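A rubisco-like protein (Burkholderia fungorum, PDB 3NWR) is a RuBisCO-like protein that forms a dimer and is probably a lyase, its exact reaction being unassigned. Local coordinates at residues 13-18 with 132-137; 101-106 with 136-141; 308-313 with 341-346. All coordinates share one frame; numbering follows the deposited sequence.

Contact 1 (13-18 with 132-137); sequences DTLEAD and LRLPAS
E16 and R133 face each other as a hydrogen-bonded antiparallel pair in the four-stranded sheet of the N-terminal domain, where strand 14-23 runs beside the edge strand 126-133. Their backbones exchange two bonds: E16 N gives to R133 O at 3.0 Å, and R133 N returns to E16 O. On the sheet face that carries these two side chains, the guanidinium of R133 is held by two acids. The bend at chi3 (-65°) turns NE toward strand 14-23, and E16 OE1 accepts from both R133 NE and R133 NH2, the latter at 3.0 Å through its anti lone pair. The carboxylate stands 81° from the guanidinium plane. D18 is gripped end-on: D18 OD1 lies 2.9 Å from R133 NH2, while R133 NH1 comes to D18 OD2 from above the carboxylate plane. Four bonds thus fix the rotation of the guanidinium, whose three nitrogens suit a place between two acids. D18 also binds T95 and R93 of the neighbouring strand. On the opposite face A17 CB touches L132 CD2 at 3.6 Å, alanine being small enough for the leucine branch to lie close. Beyond the last pair P135, at the N-cap position of helix 136-139, places its CG 3.2 Å from T14 O. L15 and L132 pack on helix 107-114, and L132 also on helix 301-309; an antiparallel sheet backed by helices belongs to the RuBisCO large-chain N-terminal domain.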
loop_
_atom_site.group_PDB
_atom_site.type_symbol
_atom_site.label_atom_id
_atom_site.label_comp_id
_atom_site.label_asym_id
_atom_site.label_seq_id
_atom_site.Cartn_x
_atom_site.Cartn_y
_atom_site.Cartn_z
ATOM N N ASP A 13 12.268 -3.931 -24.844
ATOM C CA ASP A 13 11.478 -5.093 -24.438
ATOM C C ASP A 13 11.646 -5.411 -22.953
ATOM O O ASP A 13 11.168 -6.444 -22.471
ATOM C CB ASP A 13 11.842 -6.322 -25.284
ATOM C CG ASP A 13 11.521 -6.132 -26.757
ATOM O OD1 ASP A 13 12.347 -6.537 -27.604
ATOM O OD2 ASP A 13 10.449 -5.574 -27.068
ATOM N N THR A 14 12.331 -4.528 -22.232
ATOM C CA THR A 14 12.557 -4.737 -20.802
ATOM C C THR A 14 12.331 -3.458 -20.015
ATOM O O THR A 14 12.283 -2.371 -20.574
ATOM C CB THR A 14 13.998 -5.195 -20.498
ATOM O OG1 THR A 14 14.915 -4.137 -20.816
ATOM C CG2 THR A 14 14.357 -6.437 -21.288
ATOM N N LEU A 15 12.184 -3.605 -18.704
ATOM C CA LEU A 15 12.362 -2.480 -17.802
ATOM C C LEU A 15 13.445 -2.866 -16.800
ATOM O O LEU A 15 13.797 -4.042 -16.665
ATOM C CB LEU A 15 11.050 -2.103 -17.096
ATOM C CG LEU A 15 10.424 -3.172 -16.198
ATOM C CD1 LEU A 15 11.091 -3.222 -14.817
ATOM C CD2 LEU A 15 8.926 -2.909 -16.067
ATOM N N GLU A 16 13.986 -1.878 -16.105
ATOM C CA GLU A 16 14.994 -2.140 -15.095
ATOM C C GLU A 16 14.574 -1.624 -13.724
ATOM O O GLU A 16 13.890 -0.607 -13.604
ATOM C CB GLU A 16 16.335 -1.548 -15.505
ATOM C CG GLU A 16 16.894 -2.228 -16.741
ATOM C CD GLU A 16 18.199 -1.633 -17.208
ATOM O OE1 GLU A 16 18.739 -0.729 -16.525
ATOM O OE2 GLU A 16 18.686 -2.081 -18.266
ATOM N N ALA A 17 14.999 -2.346 -12.694
ATOM C CA ALA A 17 14.700 -1.975 -11.322
ATOM C C ALA A 17 15.972 -2.092 -10.496
ATOM O O ALA A 17 16.652 -3.115 -10.552
ATOM C CB ALA A 17 13.614 -2.886 -10.764
ATOM N N ASP A 18 16.288 -1.048 -9.735
ATOM C CA ASP A 18 17.473 -1.043 -8.875
ATOM C C ASP A 18 17.050 -1.282 -7.433
ATOM O O ASP A 18 16.048 -0.717 -6.981
ATOM C CB ASP A 18 18.196 0.308 -8.942
ATOM C CG ASP A 18 18.858 0.568 -10.286
ATOM O OD1 ASP A 18 18.915 -0.345 -11.129
ATOM O OD2 ASP A 18 19.334 1.703 -10.483
ATOM N N LEU A 132 13.272 2.829 -10.881
ATOM C CA LEU A 132 12.768 2.090 -12.035
ATOM C C LEU A 132 13.123 2.844 -13.303
ATOM O O LEU A 132 13.163 4.078 -13.311
ATOM C CB LEU A 132 11.247 1.957 -11.974
ATOM C CG LEU A 132 10.706 1.091 -10.837
ATOM C CD1 LEU A 132 9.198 1.295 -10.690
ATOM C CD2 LEU A 132 11.028 -0.364 -11.094
ATOM N N ARG A 133 13.366 2.102 -14.376
ATOM C CA ARG A 133 13.548 2.709 -15.686
ATOM C C ARG A 133 12.680 1.983 -16.703
ATOM O O ARG A 133 12.847 0.789 -16.937
ATOM C CB ARG A 133 15.015 2.656 -16.108
ATOM C CG ARG A 133 15.898 3.616 -15.338
ATOM C CD ARG A 133 17.359 3.471 -15.739
ATOM N NE ARG A 133 17.882 2.161 -15.369
ATOM C CZ ARG A 133 18.238 1.830 -14.129
ATOM N NH1 ARG A 133 18.124 2.714 -13.146
ATOM N NH2 ARG A 133 18.700 0.614 -13.870
ATOM N N LEU A 134 11.748 2.719 -17.294
ATOM C CA LEU A 134 10.819 2.161 -18.267
ATOM C C LEU A 134 11.044 2.786 -19.640
ATOM O O LEU A 134 11.314 3.981 -19.739
ATOM C CB LEU A 134 9.374 2.438 -17.824
ATOM C CG LEU A 134 8.731 1.479 -16.803
ATOM C CD1 LEU A 134 9.527 1.388 -15.517
ATOM C CD2 LEU A 134 7.298 1.902 -16.492
ATOM N N PRO A 135 10.919 1.983 -20.707
ATOM C CA PRO A 135 10.973 2.555 -22.058
ATOM C C PRO A 135 9.776 3.449 -22.296
ATOM O O PRO A 135 8.696 3.194 -21.760
ATOM C CB PRO A 135 10.874 1.325 -22.977
ATOM C CG PRO A 135 11.161 0.139 -22.114
ATOM C CD PRO A 135 10.742 0.522 -20.720
ATOM N N ALA A 136 9.961 4.492 -23.100
ATOM C CA ALA A 136 8.872 5.399 -23.435
ATOM C C ALA A 136 7.667 4.678 -24.038
ATOM O O ALA A 136 6.522 5.003 -23.730
ATOM C CB ALA A 136 9.372 6.485 -24.392
ATOM N N SER A 137 7.924 3.707 -24.909
ATOM C CA SER A 137 6.842 2.983 -25.570
ATOM C C SER A 137 5.995 2.188 -24.579
ATOM O O SER A 137 4.808 1.962 -24.803
ATOM C CB SER A 137 7.394 2.064 -26.666
ATOM O OG SER A 137 8.338 1.134 -26.150
#

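Contact 2 (101-106 with 136-141); sequences ANIDAN and ASYRAR
Y138 reaches from helix 136-139 to the loop before helix 107-114, and its hydroxyl gives the tight, buried half of the contact. Its CG stands anti to the backbone N (chi1 -174°). The ring packs on L15 of strand 14-23, and Y138 OH donates to D104 O at 2.7 Å, tilted 33° from the carbonyl plane. I103 CG2 packs 3.6 Å from Y138 OH. Tyrosine suits the spot because its flat ring lies among apolar neighbours while its tip satisfies a loop carbonyl. R141 makes the looser, outer half. R141 NH2 approaches D104 OD1 at 2.8 Å in a nearly straight salt bridge (170°), coming from above the carboxylate plane. R141 CB lies 3.7 Å from A105 CB; the small methyl lets the two backbones draw near. A water accompanies this side, donating to A105 O at 2.8 Å and to R141 O at 2.9 Å, so part of the join is made by solvent. The loop also meets the second subunit: D104 packs on N202 of that chain, and N106 ND2 bonds T237 O of the same subunit. A105 centres an inverse gamma turn, and N106 follows as N-cap, a compact turn leading straight into helix 107-114.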
loop_
_atom_site.group_PDB
_atom_site.type_symbol
_atom_site.label_atom_id
_atom_site.label_comp_id
_atom_site.label_asym_id
_atom_site.label_seq_id
_atom_site.Cartn_x
_atom_site.Cartn_y
_atom_site.Cartn_z
ATOM N N ALA A 101 7.045 -8.524 -21.583
ATOM C CA ALA A 101 6.032 -9.495 -21.975
ATOM C C ALA A 101 5.452 -10.256 -20.770
ATOM O O ALA A 101 4.338 -10.766 -20.835
ATOM C CB ALA A 101 6.607 -10.472 -23.003
ATOM N N ASN A 102 6.207 -10.327 -19.676
ATOM C CA ASN A 102 5.704 -10.968 -18.458
ATOM C C ASN A 102 4.556 -10.184 -17.830
ATOM O O ASN A 102 3.720 -10.759 -17.120
ATOM C CB ASN A 102 6.809 -11.092 -17.402
ATOM C CG ASN A 102 7.827 -12.161 -17.728
ATOM O OD1 ASN A 102 7.788 -12.771 -18.791
ATOM N ND2 ASN A 102 8.752 -12.393 -16.800
ATOM N N ILE A 103 4.526 -8.873 -18.079
ATOM C CA ILE A 103 3.647 -7.973 -17.332
ATOM C C ILE A 103 2.563 -7.358 -18.212
ATOM O O ILE A 103 1.414 -7.202 -17.799
ATOM C CB ILE A 103 4.464 -6.822 -16.695
ATOM C CG1 ILE A 103 5.752 -7.358 -16.049
ATOM C CG2 ILE A 103 3.619 -6.036 -15.692
ATOM C CD1 ILE A 103 6.695 -6.267 -15.555
ATOM N N ASP A 104 2.943 -6.995 -19.432
ATOM C CA ASP A 104 2.136 -6.094 -20.243
ATOM C C ASP A 104 1.773 -4.818 -19.468
ATOM O O ASP A 104 2.448 -4.490 -18.491
ATOM C CB ASP A 104 0.924 -6.799 -20.851
ATOM C CG ASP A 104 1.155 -7.163 -22.313
ATOM O OD1 ASP A 104 2.184 -6.721 -22.877
ATOM O OD2 ASP A 104 0.328 -7.891 -22.899
ATOM N N ALA A 105 0.751 -4.087 -19.910
ATOM C CA ALA A 105 0.494 -2.752 -19.352
ATOM C C ALA A 105 -0.420 -2.807 -18.138
ATOM O O ALA A 105 -1.439 -2.129 -18.079
ATOM C CB ALA A 105 -0.086 -1.820 -20.417
ATOM N N ASN A 106 -0.020 -3.614 -17.172
ATOM C CA ASN A 106 -0.815 -3.915 -15.993
ATOM C C ASN A 106 -0.121 -3.301 -14.777
ATOM O O ASN A 106 0.864 -3.853 -14.265
ATOM C CB ASN A 106 -0.898 -5.443 -15.859
ATOM C CG ASN A 106 -1.884 -5.894 -14.791
ATOM O OD1 ASN A 106 -1.773 -5.513 -13.623
ATOM N ND2 ASN A 106 -2.851 -6.720 -15.186
ATOM N N ALA A 136 9.961 4.492 -23.100
ATOM C CA ALA A 136 8.872 5.399 -23.435
ATOM C C ALA A 136 7.667 4.678 -24.038
ATOM O O ALA A 136 6.522 5.003 -23.730
ATOM C CB ALA A 136 9.372 6.485 -24.392
ATOM N N SER A 137 7.924 3.707 -24.909
ATOM C CA SER A 137 6.842 2.983 -25.570
ATOM C C SER A 137 5.995 2.188 -24.579
ATOM O O SER A 137 4.808 1.962 -24.803
ATOM C CB SER A 137 7.394 2.064 -26.666
ATOM O OG SER A 137 8.338 1.134 -26.150
ATOM N N TYR A 138 6.613 1.760 -23.485
ATOM C CA TYR A 138 5.877 1.069 -22.428
ATOM C C TYR A 138 5.105 2.079 -21.573
ATOM O O TYR A 138 3.917 1.892 -21.285
ATOM C CB TYR A 138 6.847 0.258 -21.569
ATOM C CG TYR A 138 6.215 -0.621 -20.513
ATOM C CD1 TYR A 138 5.304 -1.622 -20.851
ATOM C CD2 TYR A 138 6.568 -0.480 -19.171
ATOM C CE1 TYR A 138 4.743 -2.448 -19.871
ATOM C CE2 TYR A 138 6.010 -1.293 -18.190
ATOM C CZ TYR A 138 5.100 -2.270 -18.549
ATOM O OH TYR A 138 4.552 -3.088 -17.579
ATOM N N ARG A 139 5.774 3.153 -21.174
ATOM C CA ARG A 139 5.120 4.208 -20.394
ATOM C C ARG A 139 3.846 4.711 -21.077
ATOM O O ARG A 139 2.838 5.004 -20.428
ATOM C CB ARG A 139 6.100 5.365 -20.164
ATOM C CG ARG A 139 5.664 6.397 -19.121
ATOM C CD ARG A 139 4.841 7.532 -19.732
ATOM N NE ARG A 139 4.318 8.415 -18.690
ATOM C CZ ARG A 139 3.174 8.198 -18.050
ATOM N NH1 ARG A 139 2.433 7.135 -18.360
ATOM N NH2 ARG A 139 2.764 9.036 -17.102
ATOM N N ALA A 140 3.901 4.799 -22.401
ATOM C CA ALA A 140 2.776 5.270 -23.196
ATOM C C ALA A 140 1.525 4.400 -23.071
ATOM O O ALA A 140 0.431 4.845 -23.410
ATOM C CB ALA A 140 3.193 5.388 -24.677
ATOM N N ARG A 141 1.683 3.168 -22.592
ATOM C CA ARG A 141 0.567 2.240 -22.508
ATOM C C ARG A 141 -0.189 2.399 -21.193
ATOM O O ARG A 141 -1.184 1.724 -20.955
ATOM C CB ARG A 141 1.057 0.801 -22.687
ATOM C CG ARG A 141 1.688 0.559 -24.056
ATOM C CD ARG A 141 2.507 -0.727 -24.087
ATOM N NE ARG A 141 1.685 -1.919 -23.906
ATOM C CZ ARG A 141 2.171 -3.142 -23.709
ATOM N NH1 ARG A 141 3.484 -3.350 -23.660
ATOM N NH2 ARG A 141 1.339 -4.163 -23.555
HETATM O O HOH W 1 -2.448 0.447 -18.714
#

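Contact 3 (308-313 with 341-346); sequences WRLSGV and TPLAAG
R309 and L343 pass alongside each other in opposite directions, and the arginine can be followed outward from the end of helix 301-309. R309 CB lies 3.9 Å from L343 CD1, and CD next comes near L343 CD2. A bend at chi3 (66°) then places R309 NE 3.7 Å from L343 CD2. R309 CZ closes to 3.5 Å from L343 CD2, which is seated over the centre of one guanidinium face. At the tip both terminal nitrogens converge on T341 O: R309 NH1 at 2.9 Å and R309 NH2 at 3.1 Å. They come from the same face of the carbonyl plane, NH1 lying 38° out of it. Arginine suits this place since its aliphatic part and flat face can lie against leucine while its edge binds oxygens. Further acceptors fix the group: D349 forms a salt bridge with NH1, and Q305 accepts from NH2. These bonds are consistent with a buried charge being well compensated. L343 CD1 touches both R309 CB and, at 3.9 Å, L310 CD2. A type I turn from R309 to G312 then carries the chain out of the helix, G312 taking positive phi. The contact thus ties the end of helix 301-309 to the loop joining helix 329-340 to strand 352-355 of the parallel barrel sheet, with helix 107-114 and R139 of helix 136-139 packing against L310.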
loop_
_atom_site.group_PDB
_atom_site.type_symbol
_atom_site.label_atom_id
_atom_site.label_comp_id
_atom_site.label_asym_id
_atom_site.label_seq_id
_atom_site.Cartn_x
_atom_site.Cartn_y
_atom_site.Cartn_z
ATOM N N TRP A 308 3.267 5.513 -9.407
ATOM C CA TRP A 308 2.092 6.376 -9.284
ATOM C C TRP A 308 1.837 7.258 -10.504
ATOM O O TRP A 308 0.698 7.488 -10.880
ATOM C CB TRP A 308 2.092 7.151 -7.949
ATOM C CG TRP A 308 1.559 6.246 -6.907
ATOM C CD1 TRP A 308 2.253 5.598 -5.910
ATOM C CD2 TRP A 308 0.220 5.783 -6.833
ATOM N NE1 TRP A 308 1.392 4.781 -5.199
ATOM C CE2 TRP A 308 0.140 4.886 -5.751
ATOM C CE3 TRP A 308 -0.936 6.063 -7.572
ATOM C CZ2 TRP A 308 -1.058 4.259 -5.392
ATOM C CZ3 TRP A 308 -2.109 5.441 -7.221
ATOM C CH2 TRP A 308 -2.165 4.546 -6.142
ATOM N N ARG A 309 2.900 7.727 -11.148
ATOM C CA ARG A 309 2.703 8.553 -12.329
ATOM C C ARG A 309 2.070 7.765 -13.481
ATOM O O ARG A 309 1.380 8.341 -14.324
ATOM C CB ARG A 309 4.016 9.221 -12.722
ATOM C CG ARG A 309 4.290 10.444 -11.859
ATOM C CD ARG A 309 5.717 10.951 -11.979
ATOM N NE ARG A 309 6.020 11.459 -13.312
ATOM C CZ ARG A 309 7.186 12.009 -13.629
ATOM N NH1 ARG A 309 7.401 12.454 -14.863
ATOM N NH2 ARG A 309 8.140 12.115 -12.702
ATOM N N LEU A 310 2.268 6.451 -13.499
ATOM C CA LEU A 310 1.616 5.614 -14.513
ATOM C C LEU A 310 0.092 5.596 -14.375
ATOM O O LEU A 310 -0.613 5.223 -15.319
ATOM C CB LEU A 310 2.167 4.181 -14.506
ATOM C CG LEU A 310 3.672 4.061 -14.779
ATOM C CD1 LEU A 310 4.144 2.613 -14.624
ATOM C CD2 LEU A 310 4.024 4.589 -16.170
ATOM N N SER A 311 -0.426 5.984 -13.211
ATOM C CA SER A 311 -1.882 6.062 -13.037
ATOM C C SER A 311 -2.457 7.386 -13.521
ATOM O O SER A 311 -3.676 7.561 -13.577
ATOM C CB SER A 311 -2.287 5.843 -11.579
ATOM O OG SER A 311 -1.944 6.969 -10.790
ATOM N N GLY A 312 -1.587 8.336 -13.846
ATOM C CA GLY A 312 -2.039 9.584 -14.435
ATOM C C GLY A 312 -2.277 10.733 -13.471
ATOM O O GLY A 312 -2.882 11.747 -13.843
ATOM N N VAL A 313 -1.800 10.598 -12.233
ATOM C CA VAL A 313 -1.922 11.697 -11.275
ATOM C C VAL A 313 -1.218 12.971 -11.774
ATOM O O VAL A 313 -0.256 12.899 -12.541
ATOM C CB VAL A 313 -1.389 11.318 -9.884
ATOM C CG1 VAL A 313 -2.191 10.143 -9.323
ATOM C CG2 VAL A 313 0.099 10.976 -9.948
ATOM N N THR A 341 11.254 15.322 -13.644
ATOM C CA THR A 341 11.979 14.506 -14.601
ATOM C C THR A 341 11.002 13.621 -15.371
ATOM O O THR A 341 10.294 12.825 -14.763
ATOM C CB THR A 341 13.005 13.622 -13.867
ATOM O OG1 THR A 341 13.880 14.451 -13.089
ATOM C CG2 THR A 341 13.830 12.770 -14.858
ATOM N N PRO A 342 10.948 13.755 -16.712
ATOM C CA PRO A 342 10.056 12.873 -17.483
ATOM C C PRO A 342 10.408 11.411 -17.249
ATOM O O PRO A 342 11.582 11.072 -17.057
ATOM C CB PRO A 342 10.343 13.257 -18.940
ATOM C CG PRO A 342 10.857 14.665 -18.856
ATOM C CD PRO A 342 11.666 14.706 -17.581
ATOM N N LEU A 343 9.401 10.544 -17.244
ATOM C CA LEU A 343 9.649 9.134 -16.964
ATOM C C LEU A 343 10.533 8.488 -18.034
ATOM O O LEU A 343 11.302 7.572 -17.746
ATOM C CB LEU A 343 8.330 8.358 -16.812
ATOM C CG LEU A 343 7.446 8.702 -15.602
ATOM C CD1 LEU A 343 6.278 7.726 -15.477
ATOM C CD2 LEU A 343 8.272 8.721 -14.317
ATOM N N ALA A 344 10.415 8.962 -19.270
ATOM C CA ALA A 344 11.236 8.442 -20.363
ATOM C C ALA A 344 11.473 9.535 -21.391
ATOM O O ALA A 344 10.752 10.528 -21.424
ATOM C CB ALA A 344 10.576 7.229 -21.012
ATOM N N ALA A 345 12.490 9.347 -22.225
ATOM C CA ALA A 345 12.831 10.346 -23.232
ATOM C C ALA A 345 11.623 10.755 -24.066
ATOM O O ALA A 345 10.930 9.912 -24.632
ATOM C CB ALA A 345 13.951 9.837 -24.133
ATOM N N GLY A 346 11.370 12.059 -24.122
ATOM C CA GLY A 346 10.331 12.609 -24.971
ATOM C C GLY A 346 8.885 12.451 -24.520
ATOM O O GLY A 346 7.968 12.747 -25.282
#

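How the contacts relate
Contacts 1 and 2 belong to the N-terminal domain and share the start of helix 136-139; contact 3 lies in the catalytic domain, nearer the centre of the chain. All three are partly buried. Contact 1, sheet pairing with one charged and one apolar face, has mostly buried touching residues and none exposed. Contacts 2 and 3 each have an exposed side: R141 with its outer salt bridge in one, T341 and P342 receiving a buried arginine in the other. The three adjoin: L15 of contact 1 packs on Y138 and I103 of contact 2, and L134 touches L310 of contact 3. A136 meets A344, and R139 NH2 makes a weak, probable hydrogen bond to R309 O, linking the two domains.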